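Local coordinates for protein 4-hydroxy-tetrahydrodipicolinate synthase (Methylacidiphilum fumariolicum SolV, PDB 6T3T) that probably catalyses the condensation of pyruvate with aspartate beta-semialdehyde to 4-hydroxy-tetrahydrodipicolinate, a step of lysine biosynthesis, at residues G17-K22 with H56-R61; L62-V67 with I71-G76. All blocks are in the same frame, centred on the assembly; numbering follows the deposited sequence.

Contact 1: G17-K22 with H56-R61; sequences GQIDRK and HIELVR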
# COMPACT_ATOMS: atom_id res chain seq x y z
N GLY A 17 3.56 28.14 -26.72
CA GLY A 17 2.23 27.60 -26.64
C GLY A 17 1.81 26.73 -27.78
O GLY A 17 0.65 26.30 -27.84
N GLN A 18 2.72 26.38 -28.68
CA GLN A 18 2.33 25.56 -29.83
C GLN A 18 3.38 24.48 -30.02
O GLN A 18 4.46 24.54 -29.42
CB GLN A 18 2.19 26.46 -31.06
CG GLN A 18 1.12 27.54 -30.86
CD GLN A 18 1.26 28.74 -31.81
OE1 GLN A 18 2.04 28.72 -32.79
NE2 GLN A 18 0.49 29.81 -31.55
N ILE A 19 3.05 23.49 -30.85
CA ILE A 19 3.99 22.44 -31.19
C ILE A 19 5.22 23.06 -31.84
O ILE A 19 5.11 23.91 -32.73
CB ILE A 19 3.34 21.40 -32.12
CG1 ILE A 19 2.20 20.67 -31.40
CG2 ILE A 19 4.37 20.38 -32.62
CD1 ILE A 19 1.34 19.85 -32.34
N ASP A 20 6.40 22.69 -31.34
CA ASP A 20 7.68 23.14 -31.87
C ASP A 20 8.13 22.15 -32.95
O ASP A 20 8.67 21.08 -32.65
CB ASP A 20 8.71 23.26 -30.75
CG ASP A 20 10.03 23.86 -31.23
OD1 ASP A 20 10.29 23.90 -32.46
OD2 ASP A 20 10.82 24.29 -30.35
N ARG A 21 7.90 22.51 -34.23
CA ARG A 21 8.12 21.55 -35.31
C ARG A 21 9.61 21.30 -35.56
O ARG A 21 10.01 20.17 -35.83
CB ARG A 21 7.47 22.04 -36.61
CG ARG A 21 5.98 22.16 -36.53
CD ARG A 21 5.35 22.37 -37.91
NE ARG A 21 3.91 22.55 -37.75
CZ ARG A 21 3.02 22.45 -38.73
NH1 ARG A 21 3.41 22.16 -39.97
NH2 ARG A 21 1.73 22.63 -38.45
N LYS A 22 10.41 22.35 -35.48
CA LYS A 22 11.85 22.19 -35.65
C LYS A 22 12.44 21.31 -34.55
O LYS A 22 13.26 20.43 -34.83
CB LYS A 22 12.52 23.56 -35.69
CG LYS A 22 14.02 23.49 -35.97
CD LYS A 22 14.30 22.92 -37.37
CE LYS A 22 15.50 21.96 -37.38
NZ LYS A 22 15.08 20.57 -36.97
N HIS A 56 -3.29 16.74 -30.77
CA HIS A 56 -3.05 15.29 -30.68
C HIS A 56 -2.89 14.68 -32.07
O HIS A 56 -1.98 13.89 -32.33
CB HIS A 56 -4.20 14.61 -29.94
CG HIS A 56 -3.90 13.23 -29.46
ND1 HIS A 56 -3.98 12.87 -28.13
CD2 HIS A 56 -3.53 12.10 -30.12
CE1 HIS A 56 -3.68 11.59 -28.00
NE2 HIS A 56 -3.40 11.10 -29.19
N ILE A 57 -3.80 15.03 -32.98
CA ILE A 57 -3.75 14.50 -34.34
C ILE A 57 -2.52 15.03 -35.05
O ILE A 57 -1.82 14.28 -35.74
CB ILE A 57 -5.04 14.87 -35.10
CG1 ILE A 57 -6.26 14.29 -34.38
CG2 ILE A 57 -4.98 14.36 -36.53
CD1 ILE A 57 -6.09 12.86 -33.98
N GLU A 58 -2.19 16.31 -34.86
CA GLU A 58 -1.07 16.92 -35.58
C GLU A 58 0.29 16.36 -35.15
O GLU A 58 1.18 16.20 -35.99
CB GLU A 58 -1.08 18.44 -35.39
CG GLU A 58 -0.09 19.16 -36.28
CD GLU A 58 -0.40 18.98 -37.78
OE1 GLU A 58 -1.57 18.69 -38.13
OE2 GLU A 58 0.53 19.14 -38.60
N LEU A 59 0.48 16.08 -33.86
CA LEU A 59 1.75 15.51 -33.43
C LEU A 59 1.95 14.14 -34.04
O LEU A 59 3.06 13.81 -34.51
CB LEU A 59 1.81 15.42 -31.90
CG LEU A 59 2.42 16.61 -31.15
CD1 LEU A 59 1.86 16.69 -29.74
CD2 LEU A 59 3.96 16.53 -31.10
N VAL A 60 0.87 13.35 -34.13
CA VAL A 60 1.01 12.03 -34.74
C VAL A 60 1.29 12.15 -36.23
O VAL A 60 2.14 11.44 -36.78
CB VAL A 60 -0.25 11.19 -34.47
CG1 VAL A 60 -0.16 9.84 -35.23
CG2 VAL A 60 -0.38 10.99 -33.00
N ARG A 61 0.63 13.10 -36.89
CA ARG A 61 0.85 13.29 -38.32
C ARG A 61 2.27 13.78 -38.59
O ARG A 61 2.92 13.30 -39.52
CB ARG A 61 -0.17 14.27 -38.90
CG ARG A 61 -0.24 14.25 -40.42
CD ARG A 61 -1.58 14.79 -40.87
NE ARG A 61 -2.02 15.80 -39.93
CZ ARG A 61 -3.29 15.98 -39.55
NH1 ARG A 61 -4.24 15.17 -40.00
NH2 ARG A 61 -3.57 16.94 -38.68

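Contact 2: L62-V67 with I71-G76; sequences LTAEIV and IKIFAG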
# COMPACT_ATOMS: atom_id res chain seq x y z
N LEU A 62 2.73 14.76 -37.81
CA LEU A 62 4.09 15.28 -38.00
C LEU A 62 5.12 14.19 -37.81
O LEU A 62 6.09 14.10 -38.57
CB LEU A 62 4.36 16.40 -37.01
CG LEU A 62 3.76 17.74 -37.37
CD1 LEU A 62 3.73 18.59 -36.10
CD2 LEU A 62 4.57 18.38 -38.48
N THR A 63 4.95 13.37 -36.76
CA THR A 63 5.85 12.26 -36.52
C THR A 63 5.88 11.31 -37.72
O THR A 63 6.95 10.93 -38.18
CB THR A 63 5.45 11.52 -35.23
OG1 THR A 63 5.45 12.43 -34.12
CG2 THR A 63 6.41 10.37 -34.95
N ALA A 64 4.70 10.96 -38.25
CA ALA A 64 4.67 10.08 -39.42
C ALA A 64 5.34 10.74 -40.60
O ALA A 64 6.12 10.11 -41.31
CB ALA A 64 3.24 9.68 -39.78
N GLU A 65 5.04 12.03 -40.83
CA GLU A 65 5.64 12.71 -41.98
C GLU A 65 7.15 12.78 -41.86
O GLU A 65 7.86 12.48 -42.82
CB GLU A 65 5.07 14.11 -42.11
CG GLU A 65 3.73 14.10 -42.76
CD GLU A 65 2.99 15.37 -42.48
OE1 GLU A 65 1.78 15.40 -42.77
OE2 GLU A 65 3.63 16.32 -41.99
N ILE A 66 7.66 13.14 -40.67
CA ILE A 66 9.11 13.27 -40.48
C ILE A 66 9.80 11.92 -40.59
O ILE A 66 10.77 11.77 -41.33
CB ILE A 66 9.43 13.93 -39.12
CG1 ILE A 66 9.08 15.43 -39.15
CG2 ILE A 66 10.90 13.74 -38.76
CD1 ILE A 66 8.53 15.93 -37.80
N VAL A 67 9.26 10.90 -39.92
CA VAL A 67 9.89 9.59 -39.86
C VAL A 67 9.86 8.94 -41.23
O VAL A 67 10.80 8.24 -41.60
CB VAL A 67 9.22 8.72 -38.78
CG1 VAL A 67 9.66 7.25 -38.91
CG2 VAL A 67 9.59 9.22 -37.40
N ILE A 71 11.55 4.15 -39.24
CA ILE A 71 11.36 3.33 -38.06
C ILE A 71 9.86 3.31 -37.72
O ILE A 71 9.07 4.09 -38.27
CB ILE A 71 12.22 3.83 -36.86
CG1 ILE A 71 11.84 5.25 -36.45
CG2 ILE A 71 13.71 3.79 -37.18
CD1 ILE A 71 12.67 5.82 -35.23
N LYS A 72 9.48 2.44 -36.79
CA LYS A 72 8.06 2.21 -36.51
C LYS A 72 7.47 3.32 -35.65
O LYS A 72 8.16 3.98 -34.87
CB LYS A 72 7.85 0.89 -35.80
CG LYS A 72 8.51 -0.27 -36.48
CD LYS A 72 7.64 -0.78 -37.60
CE LYS A 72 8.29 -1.94 -38.32
NZ LYS A 72 7.50 -2.29 -39.55
N ILE A 73 6.17 3.50 -35.79
CA ILE A 73 5.42 4.42 -34.94
C ILE A 73 4.25 3.67 -34.33
O ILE A 73 3.42 3.10 -35.06
CB ILE A 73 4.90 5.64 -35.71
CG1 ILE A 73 6.06 6.39 -36.36
CG2 ILE A 73 4.12 6.54 -34.77
CD1 ILE A 73 5.60 7.55 -37.22
N PHE A 74 4.18 3.66 -32.99
CA PHE A 74 3.00 3.20 -32.28
C PHE A 74 2.45 4.41 -31.53
O PHE A 74 3.03 4.84 -30.53
CB PHE A 74 3.30 2.03 -31.33
CG PHE A 74 3.40 0.72 -32.04
CD1 PHE A 74 4.46 0.46 -32.91
CD2 PHE A 74 2.42 -0.25 -31.89
CE1 PHE A 74 4.57 -0.76 -33.57
CE2 PHE A 74 2.50 -1.48 -32.56
CZ PHE A 74 3.58 -1.73 -33.42
N ALA A 75 1.35 4.96 -32.05
CA ALA A 75 0.78 6.18 -31.52
C ALA A 75 -0.05 5.92 -30.26
O ALA A 75 -0.82 4.96 -30.19
CB ALA A 75 -0.08 6.85 -32.59
N GLY A 76 0.08 6.80 -29.28
CA GLY A 76 -0.80 6.77 -28.13
C GLY A 76 -2.21 7.25 -28.45
O GLY A 76 -2.45 8.43 -28.75

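Contact 1: G17-K22 with H56-R61
Ile19 and Leu59 are the nearest residues of 17-22 and 56-61 by their CA atoms, 7.6 Å apart. The first segment is a turn running through a weakly bonded strand at 18-19 into the start of helix 21-32; the second is a piece of helix 53-67, and side chains alone bridge the two. Ile19 reaches across with CG1 set anti to its carbonyl carbon (chi1 -64°) and the chain then extended, which delivers Ile19 CD1 to Leu59 CG at 3.6 Å. The two branched side chains lie slantwise to each other, and Ile19 CD1 also rests 4.1 Å from Glu58 CB, so the aliphatic base of an acidic residue helps to seat it. In this TIM barrel, helices 21-32 and 53-67 belong to the outer layer, and the contact ties the N-terminal end of 21-32 to the flank of 53-67; Asp20, at the N-cap, accepts a hydrogen bond from Ala23 N through OD1. Farther out the chemistry turns ionic. Arg21 NH2 stands 3.7 Å from Glu58 OE2, a long salt bridge in which the oxygen sits over one face of the guanidinium, so the link is one of charge and not a directed hydrogen bond. Glu58 OE1 is gripped far more firmly by Arg61 NH2, at 2.7 Å and an N-H...O angle of 165°, in the plane of that guanidinium, while Arg61 NE adds a weak bond. A glutamine in place of Glu58 would probably leave both arginines without their shared negative charge and weaken the tie from Arg21 to the helix.

Contact 2: L62-V67 with I71-G76
Helix 62-67 and strand 72-76 run antiparallel, the axes of the two segments 9.6 Å apart at closest approach and 178° between their directions. Ala64 and Ile73 are nearest, CA to CA 7.3 Å. Ile73 carries most of the contact from the strand. Its CG1 lies anti to the carbonyl carbon (chi1 -58°) and the chain is extended beyond it, so that Ile73 CD1 is thrust against the helix backbone and stops 3.5 Å from Ala64 CA. The small side chain at Ala64 is consistent with so near an approach; its CB lies 4.1 Å from Ile73 CD1. Thr63 CG2 meets Ile73 CD1 at 3.7 Å, the two side chains slanting across one another. The threonine thus offers its methyl to the strand, while its hydroxyl OG1 is hydrogen-bonded to Leu59 O, one turn back in the helix; a buried polar atom is satisfied without drawing on the strand. Val67 completes the seat, its CB 4.1 Å from Ile73 CD1. One branch of this valine serves the end of the contact where the strand begins as well: Val67 CG1, anti to the backbone N (chi1 168°), packs 3.8 Å from Ile71 CG1 and lies 3.3 Å from Ile71 O, against the chain where it enters the strand. Thr63 and Ile73 both also touch Pro41, and Thr63 and Ile71 both touch Ile39 of the neighbouring strand 38-40. Helix 53-67 therefore lies over two adjacent parallel strands, as expected of the second half of a beta-alpha-beta crossover, here strand 38-40, helix 53-67 and strand 72-76, the repeating arrangement of the TIM barrel.

Helix 53-67 serves both contacts, whose centres lie about 12 Å apart. Contact 2 is buried and made by aliphatic side chains, with no polar bond between its segments, fastening the helix to the barrel strand; contact 1 is partly buried and joins the same helix to the turn leading into helix 21-32, combining a small apolar patch with a charged cluster nearer the surface. The two are also linked directly. His56 NE2 probably donates a hydrogen bond to Gly76 O at the C-terminal end of strand 72-76, and Leu62 packs against both Ile19 and Arg21. One helix thus shows how chemistry follows place in a barrel: mostly aliphatic where it meets the strand, mixed apolar and ionic where it meets the turn before helix 21-32.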